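Local structure of biphenyl 2,3-Dioxygenase Beta Subunit (Sphingobium yanoikuyae, 2GBW) at residues B[143-148]-B[152-157]; B[34-39]-B[73-78]; B[18-23]-B[116-121]. The protein forms the beta subunit of a ring-hydroxylating dioxygenase, an enzyme that probably adds dioxygen to biphenyl and related aromatic compounds. All coordinates share one frame; numbering follows the deposited sequence. Where two conformers were deposited one is given.

From the N terminus, helix 10-28 supplies segment 18-23, and contact 3 closes a long loop when strand 115-128 packs against that helix. Contact 2 opens and closes within that loop, where helix 32-38 meets the start of helix 75-84. Contact 1 follows both in series. It is a short hairpin closure between strands 132-147 and 150-160. None of the three cross. Contacts 1 and 3 share a sheet, since strand 115-128 neighbours strand 132-147, and Arg156 reaches Glu23 in a salt bridge. Trp35 NE1 probably donates a hydrogen bond to Glu23, which joins contacts 2 and 3. Met39 O probably accepts one from Val153 N, which joins contacts 2 and 1.

Contact 1: B[143-148]-B[152-157]; sequences KLRRDG and KVFRRK
Lys152 and Arg145 form an antiparallel hydrogen-bonded pair, with Lys152 N to Arg145 O at 2.9 Å and a matching bond back. The extended Lys152 side chain runs past Asp147. Its NZ makes a long salt bridge to Asp147 OD2, at 3.6 Å. A water joins the amine to Asp147 OD1, and the amine also bonds to Gln37 O. Val153 turns to the other face of the sheet, where its CB meets Leu144 CD2 at 3.6 Å. Next comes a classic beta bulge. Lys143 O takes two N-H groups: Phe154 N at 3.0 Å, nearly in line with the C=O, and Arg155 N at 3.3 Å, in the carbonyl plane on a lone pair. The Phe154 CG sits between the backbone N and carbonyl carbon (chi1 69°), which brings the ring between two side chains. The Arg145 guanidinium lies flat on one face, planes 14° apart and centres 4.1 Å apart, an off-centre cation-pi stack. Lys143 CB covers the opposite face in a CH-pi contact, 3.8 Å from the ring centroid. Asp43 and Glu115 hold the charged ends of Arg145 and Lys143. Arg155 lays its CB against Lys143 CG, while its NH1 turns back to Phe154 O at 2.8 Å. The hairpin lies between two further strands: Leu144 pairs with Leu116 of strand 115-128, and Phe154 and Arg156 make backbone hydrogen bonds with His45 of strand 44-49.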
loop_
_atom_site.group_PDB
_atom_site.type_symbol
_atom_site.label_atom_id
_atom_site.label_comp_id
_atom_site.label_asym_id
_atom_site.label_seq_id
_atom_site.Cartn_x
_atom_site.Cartn_y
_atom_site.Cartn_z
ATOM N N LYS B 143 -33.292 -9.019 -9.698
ATOM C CA LYS B 143 -34.689 -9.022 -10.098
ATOM C C LYS B 143 -35.453 -8.618 -8.856
ATOM O O LYS B 143 -35.298 -9.248 -7.791
ATOM C CB LYS B 143 -35.161 -10.399 -10.513
ATOM C CG LYS B 143 -34.399 -11.052 -11.687
ATOM C CD LYS B 143 -35.362 -11.815 -12.611
ATOM C CE LYS B 143 -36.208 -10.871 -13.488
ATOM N NZ LYS B 143 -37.553 -11.389 -13.929
ATOM N N LEU B 144 -36.236 -7.556 -8.967
ATOM C CA LEU B 144 -37.094 -7.085 -7.880
ATOM C C LEU B 144 -38.549 -7.237 -8.258
ATOM O O LEU B 144 -38.898 -7.209 -9.446
ATOM C CB LEU B 144 -36.872 -5.603 -7.642
ATOM C CG LEU B 144 -35.468 -5.051 -7.362
ATOM C CD1 LEU B 144 -35.626 -3.570 -7.146
ATOM C CD2 LEU B 144 -34.788 -5.664 -6.143
ATOM N N ARG B 145 -39.414 -7.379 -7.263
ATOM C CA ARG B 145 -40.843 -7.179 -7.515
ATOM C C ARG B 145 -41.409 -6.200 -6.512
ATOM O O ARG B 145 -40.888 -6.008 -5.417
ATOM C CB ARG B 145 -41.621 -8.482 -7.452
ATOM C CG ARG B 145 -41.509 -9.178 -6.106
ATOM C CD ARG B 145 -42.553 -10.301 -5.976
ATOM N NE ARG B 145 -42.108 -11.483 -6.707
ATOM C CZ ARG B 145 -41.366 -12.475 -6.215
ATOM N NH1 ARG B 145 -40.964 -12.483 -4.942
ATOM N NH2 ARG B 145 -41.016 -13.478 -7.007
ATOM N N ARG B 146 -42.497 -5.578 -6.922
ATOM C CA ARG B 146 -43.243 -4.668 -6.086
ATOM C C ARG B 146 -43.847 -5.417 -4.911
ATOM O O ARG B 146 -44.379 -6.513 -5.064
ATOM C CB ARG B 146 -44.348 -3.999 -6.897
ATOM C CG ARG B 146 -43.861 -2.793 -7.694
ATOM C CD ARG B 146 -43.564 -3.145 -9.159
ATOM N NE ARG B 146 -43.220 -1.952 -9.957
ATOM C CZ ARG B 146 -42.932 -1.967 -11.258
ATOM N NH1 ARG B 146 -42.967 -3.105 -11.947
ATOM N NH2 ARG B 146 -42.605 -0.836 -11.871
ATOM N N ASP B 147 -43.716 -4.821 -3.733
ATOM C CA ASP B 147 -44.254 -5.383 -2.518
ATOM C C ASP B 147 -44.822 -4.233 -1.684
ATOM O O ASP B 147 -44.087 -3.450 -1.097
ATOM C CB ASP B 147 -43.159 -6.140 -1.770
ATOM C CG ASP B 147 -43.712 -6.929 -0.602
ATOM O OD1 ASP B 147 -44.320 -8.016 -0.824
ATOM O OD2 ASP B 147 -43.558 -6.428 0.537
ATOM N N GLY B 148 -46.144 -4.104 -1.688
ATOM C CA GLY B 148 -46.812 -2.975 -1.036
ATOM C C GLY B 148 -46.442 -1.668 -1.714
ATOM O O GLY B 148 -46.591 -1.525 -2.932
ATOM N N LYS B 152 -39.287 -5.991 -3.000
ATOM C CA LYS B 152 -38.410 -7.005 -2.444
ATOM C C LYS B 152 -37.555 -7.646 -3.510
ATOM O O LYS B 152 -37.993 -7.839 -4.621
ATOM C CB LYS B 152 -39.227 -8.068 -1.717
ATOM C CG LYS B 152 -39.898 -7.525 -0.442
ATOM C CD LYS B 152 -40.571 -8.638 0.366
ATOM C CE LYS B 152 -41.175 -8.079 1.650
ATOM N NZ LYS B 152 -41.947 -9.108 2.406
ATOM N N VAL B 153 -36.319 -8.012 -3.160
ATOM C CA VAL B 153 -35.470 -8.683 -4.136
ATOM C C VAL B 153 -35.759 -10.191 -4.079
ATOM O O VAL B 153 -35.894 -10.771 -2.986
ATOM C CB VAL B 153 -33.979 -8.328 -3.917
ATOM C CG1 VAL B 153 -33.478 -8.766 -2.506
ATOM C CG2 VAL B 153 -33.057 -8.964 -5.009
ATOM N N PHE B 154 -35.895 -10.813 -5.248
ATOM C CA PHE B 154 -36.059 -12.254 -5.329
ATOM C C PHE B 154 -34.929 -12.911 -6.102
ATOM O O PHE B 154 -34.766 -14.123 -6.039
ATOM C CB PHE B 154 -37.466 -12.679 -5.812
ATOM C CG PHE B 154 -37.783 -12.357 -7.277
ATOM C CD1 PHE B 154 -38.267 -11.109 -7.631
ATOM C CD2 PHE B 154 -37.581 -13.304 -8.283
ATOM C CE1 PHE B 154 -38.555 -10.794 -8.955
ATOM C CE2 PHE B 154 -37.894 -12.979 -9.652
ATOM C CZ PHE B 154 -38.356 -11.720 -9.951
ATOM N N ARG B 155 -34.080 -12.132 -6.774
ATOM C CA ARG B 155 -32.833 -12.707 -7.307
ATOM C C ARG B 155 -31.764 -11.663 -7.182
ATOM O O ARG B 155 -32.014 -10.512 -7.497
ATOM C CB ARG B 155 -32.987 -13.066 -8.797
ATOM C CG ARG B 155 -34.038 -14.160 -9.115
ATOM C CD ARG B 155 -33.427 -15.493 -8.724
ATOM N NE ARG B 155 -34.231 -16.670 -9.061
ATOM C CZ ARG B 155 -35.331 -17.062 -8.425
ATOM N NH1 ARG B 155 -35.823 -16.369 -7.403
ATOM N NH2 ARG B 155 -35.974 -18.148 -8.860
ATOM N N ARG B 156 -30.604 -12.046 -6.645
ATOM C CA ARG B 156 -29.479 -11.120 -6.497
ATOM C C ARG B 156 -28.241 -11.833 -6.917
ATOM O O ARG B 156 -27.869 -12.853 -6.325
ATOM C CB ARG B 156 -29.358 -10.594 -5.077
ATOM C CG ARG B 156 -28.074 -9.736 -4.795
ATOM C CD ARG B 156 -28.328 -8.812 -3.632
ATOM N NE ARG B 156 -29.218 -7.721 -3.949
ATOM C CZ ARG B 156 -29.785 -6.928 -3.038
ATOM N NH1 ARG B 156 -29.523 -7.124 -1.741
ATOM N NH2 ARG B 156 -30.619 -5.956 -3.424
ATOM N N LYS B 157 -27.604 -11.305 -7.953
ATOM C CA LYS B 157 -26.318 -11.818 -8.402
ATOM C C LYS B 157 -25.280 -10.747 -8.195
ATOM O O LYS B 157 -25.504 -9.611 -8.635
ATOM C CB LYS B 157 -26.385 -12.238 -9.874
ATOM C CG LYS B 157 -25.142 -12.981 -10.362
ATOM C CD LYS B 157 -25.382 -13.416 -11.810
ATOM C CE LYS B 157 -24.170 -14.136 -12.383
ATOM N NZ LYS B 157 -24.532 -14.464 -13.792
HETATM O O HOH W 1 -44.175 -10.033 0.937
#

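Contact 2: B[34-39]-B[73-78]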
loop_
_atom_site.group_PDB
_atom_site.type_symbol
_atom_site.label_atom_id
_atom_site.label_comp_id
_atom_site.label_asym_id
_atom_site.label_seq_id
_atom_site.Cartn_x
_atom_site.Cartn_y
_atom_site.Cartn_z
ATOM N N GLU B 34 -34.677 -6.800 9.987
ATOM C CA GLU B 34 -35.581 -5.905 9.306
ATOM C C GLU B 34 -35.382 -5.938 7.790
ATOM O O GLU B 34 -36.338 -5.910 7.033
ATOM C CB GLU B 34 -35.390 -4.503 9.865
ATOM C CG GLU B 34 -35.847 -4.372 11.310
ATOM C CD GLU B 34 -34.732 -4.467 12.353
ATOM O OE1 GLU B 34 -33.764 -5.244 12.184
ATOM O OE2 GLU B 34 -34.848 -3.756 13.372
ATOM N N TRP B 35 -34.128 -6.023 7.360
ATOM C CA TRP B 35 -33.797 -6.217 5.954
ATOM C C TRP B 35 -34.387 -7.503 5.397
ATOM O O TRP B 35 -35.078 -7.494 4.388
ATOM C CB TRP B 35 -32.277 -6.201 5.759
ATOM C CG TRP B 35 -31.823 -6.531 4.385
ATOM C CD1 TRP B 35 -31.983 -5.777 3.276
ATOM C CD2 TRP B 35 -31.115 -7.702 3.975
ATOM N NE1 TRP B 35 -31.435 -6.402 2.194
ATOM C CE2 TRP B 35 -30.890 -7.588 2.598
ATOM C CE3 TRP B 35 -30.644 -8.834 4.642
ATOM C CZ2 TRP B 35 -30.215 -8.559 1.874
ATOM C CZ3 TRP B 35 -29.979 -9.793 3.924
ATOM C CH2 TRP B 35 -29.770 -9.654 2.557
ATOM N N LEU B 36 -34.085 -8.614 6.055
ATOM C CA LEU B 36 -34.592 -9.923 5.609
ATOM C C LEU B 36 -36.119 -9.976 5.489
ATOM O O LEU B 36 -36.641 -10.565 4.541
ATOM C CB LEU B 36 -34.116 -11.015 6.554
ATOM C CG LEU B 36 -33.965 -12.433 6.003
ATOM C CD1 LEU B 36 -33.079 -12.449 4.750
ATOM C CD2 LEU B 36 -33.432 -13.309 7.104
ATOM N N GLN B 37 -36.810 -9.377 6.458
ATOM C CA GLN B 37 -38.288 -9.349 6.511
ATOM C C GLN B 37 -38.891 -8.479 5.437
ATOM O O GLN B 37 -39.692 -8.951 4.644
ATOM C CB GLN B 37 -38.765 -8.823 7.869
ATOM C CG GLN B 37 -38.266 -9.627 9.033
ATOM C CD GLN B 37 -39.056 -9.408 10.325
ATOM O OE1 GLN B 37 -40.249 -8.995 10.299
ATOM N NE2 GLN B 37 -38.405 -9.701 11.471
ATOM N N GLY B 38 -38.462 -7.216 5.408
ATOM C CA GLY B 38 -39.026 -6.191 4.579
ATOM C C GLY B 38 -38.451 -5.961 3.193
ATOM O O GLY B 38 -39.136 -5.333 2.369
ATOM N N MET B 39 -37.215 -6.409 2.924
ATOM C CA MET B 39 -36.583 -6.123 1.639
ATOM C C MET B 39 -36.221 -7.357 0.808
ATOM O O MET B 39 -35.865 -7.221 -0.355
ATOM C CB MET B 39 -35.373 -5.203 1.842
ATOM C CG MET B 39 -35.710 -3.938 2.647
ATOM S SD MET B 39 -34.433 -2.645 2.800
ATOM C CE MET B 39 -33.421 -3.156 4.187
ATOM N N ASP B 73 -27.336 -19.078 -1.843
ATOM C CA ASP B 73 -28.229 -19.222 -0.703
ATOM C C ASP B 73 -29.669 -19.022 -1.069
ATOM O O ASP B 73 -29.982 -18.173 -1.941
ATOM C CB ASP B 73 -27.893 -18.172 0.363
ATOM C CG ASP B 73 -26.501 -18.368 0.991
ATOM O OD1 ASP B 73 -25.971 -19.490 0.966
ATOM O OD2 ASP B 73 -25.940 -17.358 1.470
ATOM N N ASP B 74 -30.523 -19.795 -0.384
ATOM C CA ASP B 74 -31.964 -19.558 -0.320
ATOM C C ASP B 74 -32.303 -18.765 0.962
ATOM O O ASP B 74 -31.420 -18.387 1.708
ATOM C CB ASP B 74 -32.730 -20.891 -0.457
ATOM C CG ASP B 74 -32.585 -21.822 0.749
ATOM O OD1 ASP B 74 -32.113 -21.361 1.802
ATOM O OD2 ASP B 74 -32.908 -23.048 0.621
ATOM N N PHE B 75 -33.590 -18.499 1.201
ATOM C CA PHE B 75 -33.974 -17.633 2.311
ATOM C C PHE B 75 -33.525 -18.158 3.657
ATOM O O PHE B 75 -33.019 -17.408 4.463
ATOM C CB PHE B 75 -35.511 -17.471 2.354
ATOM C CG PHE B 75 -35.973 -16.440 3.302
ATOM C CD1 PHE B 75 -35.996 -15.114 2.927
ATOM C CD2 PHE B 75 -36.473 -16.790 4.547
ATOM C CE1 PHE B 75 -36.466 -14.124 3.776
ATOM C CE2 PHE B 75 -36.955 -15.786 5.416
ATOM C CZ PHE B 75 -36.925 -14.453 5.023
ATOM N N GLY B 76 -33.746 -19.432 3.909
ATOM C CA GLY B 76 -33.293 -20.064 5.167
ATOM C C GLY B 76 -31.795 -19.961 5.440
ATOM O O GLY B 76 -31.330 -19.873 6.594
ATOM N N GLU B 77 -31.025 -20.022 4.365
ATOM C CA GLU B 77 -29.580 -19.917 4.441
ATOM C C GLU B 77 -29.156 -18.460 4.660
ATOM O O GLU B 77 -28.245 -18.191 5.399
ATOM C CB GLU B 77 -28.970 -20.526 3.183
ATOM C CG GLU B 77 -29.124 -22.043 3.197
ATOM C CD GLU B 77 -29.139 -22.707 1.831
ATOM O OE1 GLU B 77 -29.197 -21.990 0.817
ATOM O OE2 GLU B 77 -29.074 -23.975 1.791
ATOM N N LEU B 78 -29.861 -17.506 4.045
ATOM C CA LEU B 78 -29.671 -16.114 4.385
ATOM C C LEU B 78 -30.018 -15.822 5.865
ATOM O O LEU B 78 -29.318 -15.073 6.529
ATOM C CB LEU B 78 -30.511 -15.228 3.445
ATOM C CG LEU B 78 -29.876 -14.045 2.769
ATOM C CD1 LEU B 78 -28.400 -14.323 2.237
ATOM C CD2 LEU B 78 -30.842 -13.533 1.677
#
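Leu36 and Phe75 approach from opposite directions, each reaching out from its own helix. The Leu36 CG meets the far end of the ring, 3.7 Å from Phe75 CZ. The ring also turns its edge to the backbone of the first helix. Leu36 O lies near the ring plane, 3.6 Å from Phe75 CE1. With CG anti to the backbone N (chi1 -170°), the Phe75 ring extends to meet Leu36. Leu78 comes in at a slant to Leu36, with Leu78 CD2 and Leu36 CD1 4.0 Å apart. The same CD2 lies 4.1 Å from Trp35 CH2, and here the two side chains cross at about a right angle. This is plain helix-to-helix packing of leucine, phenylalanine and tryptophan side chains, in a family placed in the NTF2 clan. No hydrogen bond links the two segments. The polar end of Trp35 is satisfied by Glu23 of helix 10-28, which accepts from NE1. A capping box fixes the start of the second helix: Glu77 N bonds to Asp74 OD1 at 3.1 Å, and Asp74 N to Glu77 OE1 at 2.8 Å. Asp73, Asp74 and Glu77 each pair with a basic side chain on the chain of another protein. Helices 32-38 and 75-84 meet beside the sheet: Trp35 and Leu78 also rest on Val40 of strand 40-41, and Phe75 and Leu78 on Ile44 and Tyr46 of strand 44-49.

Contact 3: B[18-23]-B[116-121]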
loop_
_atom_site.group_PDB
_atom_site.type_symbol
_atom_site.label_atom_id
_atom_site.label_comp_id
_atom_site.label_asym_id
_atom_site.label_seq_id
_atom_site.Cartn_x
_atom_site.Cartn_y
_atom_site.Cartn_z
ATOM N N ALA B 18 -34.564 4.914 -3.906
ATOM C CA ALA B 18 -34.956 5.101 -2.530
ATOM C C ALA B 18 -34.972 3.764 -1.745
ATOM O O ALA B 18 -34.504 3.707 -0.616
ATOM C CB ALA B 18 -36.325 5.796 -2.474
ATOM N N HIS B 19 -35.476 2.695 -2.373
ATOM C CA HIS B 19 -35.379 1.345 -1.851
ATOM C C HIS B 19 -33.913 0.921 -1.570
ATOM O O HIS B 19 -33.617 0.442 -0.484
ATOM C CB HIS B 19 -36.008 0.339 -2.837
ATOM C CG HIS B 19 -35.776 -1.093 -2.473
ATOM N ND1 HIS B 19 -36.608 -1.783 -1.611
ATOM C CD2 HIS B 19 -34.775 -1.952 -2.805
ATOM C CE1 HIS B 19 -36.131 -3.004 -1.446
ATOM N NE2 HIS B 19 -35.037 -3.136 -2.171
ATOM N N TYR B 20 -33.046 1.103 -2.556
ATOM C CA TYR B 20 -31.633 0.788 -2.399
ATOM C C TYR B 20 -30.958 1.623 -1.304
ATOM O O TYR B 20 -30.148 1.099 -0.550
ATOM C CB TYR B 20 -30.897 0.945 -3.729
ATOM C CG TYR B 20 -30.989 -0.237 -4.675
ATOM C CD1 TYR B 20 -31.426 -1.478 -4.247
ATOM C CD2 TYR B 20 -30.625 -0.105 -6.003
ATOM C CE1 TYR B 20 -31.498 -2.551 -5.122
ATOM C CE2 TYR B 20 -30.689 -1.165 -6.871
ATOM C CZ TYR B 20 -31.131 -2.386 -6.430
ATOM O OH TYR B 20 -31.197 -3.438 -7.306
ATOM N N ARG B 21 -31.288 2.910 -1.204
ATOM C CA ARG B 21 -30.717 3.773 -0.128
ATOM C C ARG B 21 -31.142 3.287 1.244
ATOM O O ARG B 21 -30.323 3.228 2.165
ATOM C CB ARG B 21 -31.123 5.243 -0.359
ATOM C CG ARG B 21 -30.358 5.915 -1.494
ATOM C CD ARG B 21 -30.640 7.448 -1.561
ATOM N NE ARG B 21 -32.008 7.816 -1.867
ATOM C CZ ARG B 21 -32.454 8.171 -3.070
ATOM N NH1 ARG B 21 -31.644 8.180 -4.113
ATOM N NH2 ARG B 21 -33.719 8.520 -3.242
ATOM N N ALA B 22 -32.403 2.838 1.360
ATOM C CA ALA B 22 -32.906 2.304 2.646
ATOM C C ALA B 22 -32.230 0.998 2.999
ATOM O O ALA B 22 -31.917 0.750 4.189
ATOM C CB ALA B 22 -34.491 2.214 2.656
ATOM N N GLU B 23 -31.999 0.185 1.976
ATOM C CA GLU B 23 -31.279 -1.067 2.120
ATOM C C GLU B 23 -29.877 -0.827 2.672
ATOM O O GLU B 23 -29.493 -1.399 3.677
ATOM C CB GLU B 23 -31.202 -1.775 0.772
ATOM C CG GLU B 23 -30.494 -3.100 0.798
ATOM C CD GLU B 23 -30.723 -3.904 -0.458
ATOM O OE1 GLU B 23 -30.404 -3.401 -1.546
ATOM O OE2 GLU B 23 -31.229 -5.028 -0.358
ATOM N N LEU B 116 -38.749 -6.391 -12.253
ATOM C CA LEU B 116 -37.770 -5.386 -12.678
ATOM C C LEU B 116 -36.398 -5.987 -12.684
ATOM O O LEU B 116 -35.996 -6.624 -11.711
ATOM C CB LEU B 116 -37.779 -4.193 -11.733
ATOM C CG LEU B 116 -39.079 -3.404 -11.692
ATOM C CD1 LEU B 116 -39.090 -2.606 -10.414
ATOM C CD2 LEU B 116 -39.127 -2.549 -12.941
ATOM N N ASP B 117 -35.672 -5.773 -13.774
ATOM C CA ASP B 117 -34.272 -6.114 -13.843
ATOM C C ASP B 117 -33.518 -4.850 -13.544
ATOM O O ASP B 117 -33.680 -3.838 -14.232
ATOM C CB ASP B 117 -33.861 -6.609 -15.230
ATOM C CG ASP B 117 -34.453 -7.974 -15.578
ATOM O OD1 ASP B 117 -34.540 -8.829 -14.687
ATOM O OD2 ASP B 117 -34.800 -8.190 -16.760
ATOM N N VAL B 118 -32.648 -4.936 -12.549
ATOM C CA VAL B 118 -31.892 -3.784 -12.026
ATOM C C VAL B 118 -30.386 -4.027 -11.922
ATOM O O VAL B 118 -29.894 -4.924 -11.197
ATOM C CB VAL B 118 -32.453 -3.313 -10.659
ATOM C CG1 VAL B 118 -31.837 -1.944 -10.262
ATOM C CG2 VAL B 118 -33.999 -3.268 -10.690
ATOM N N LEU B 119 -29.642 -3.187 -12.633
ATOM C CA LEU B 119 -28.192 -3.153 -12.600
ATOM C C LEU B 119 -27.717 -2.019 -11.675
ATOM O O LEU B 119 -28.278 -0.932 -11.639
ATOM C CB LEU B 119 -27.644 -2.920 -13.996
ATOM C CG LEU B 119 -28.098 -3.910 -15.069
ATOM C CD1 LEU B 119 -27.721 -3.360 -16.455
ATOM C CD2 LEU B 119 -27.469 -5.259 -14.792
ATOM N N SER B 120 -26.643 -2.259 -10.950
ATOM C CA SER B 120 -26.006 -1.196 -10.170
ATOM C C SER B 120 -24.511 -1.524 -9.938
ATOM O O SER B 120 -24.110 -2.699 -9.971
ATOM C CB SER B 120 -26.773 -0.984 -8.862
ATOM O OG SER B 120 -26.794 -2.185 -8.116
ATOM N N ASN B 121 -23.703 -0.483 -9.689
ATOM C CA ASN B 121 -22.306 -0.577 -9.301
ATOM C C ASN B 121 -22.196 -0.334 -7.774
ATOM O O ASN B 121 -22.858 0.602 -7.232
ATOM C CB ASN B 121 -21.468 0.536 -9.956
ATOM C CG ASN B 121 -21.269 0.361 -11.435
ATOM O OD1 ASN B 121 -21.474 -0.729 -11.979
ATOM N ND2 ASN B 121 -20.816 1.423 -12.094
HETATM O O HOH W 2 -28.869 -3.707 -8.834
#
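Tyr20 carries its CG anti to the carbonyl carbon (chi1 -82°), and Val118 turns CG1 anti to its own N (chi1 -169°). These torsions bring the phenol end and the methyl together from opposite directions. Tyr20 OH lies 3.4 Å from Val118 CG1, and Tyr20 CE2 is 3.7 Å from the same methyl, which meets the ring obliquely. A water bridges the polar atoms. It donates to Tyr20 OH and to Val118 O, at 2.8 Å each, and it bonds to Ser120 OG at 2.7 Å. This water, held among three buried residues, ties one helix side chain to both backbone and side chain of the strand. Tyr20 OH also bonds to Asp142, and Ser120 OG to Arg140, whose charge makes a cation-pi contact with the tyrosine ring. A phenylalanine in place of Tyr20 would keep the ring but would probably leave the water and Asp142 without their hydroxyl partner. Helix 10-28 packs on one face of the curved sheet, consistent with an NTF2-like fold: Tyr20 also touches Val106 of strand 98-112, and Val118 lies against Ile16 of the helix and Leu144 of strand 132-147.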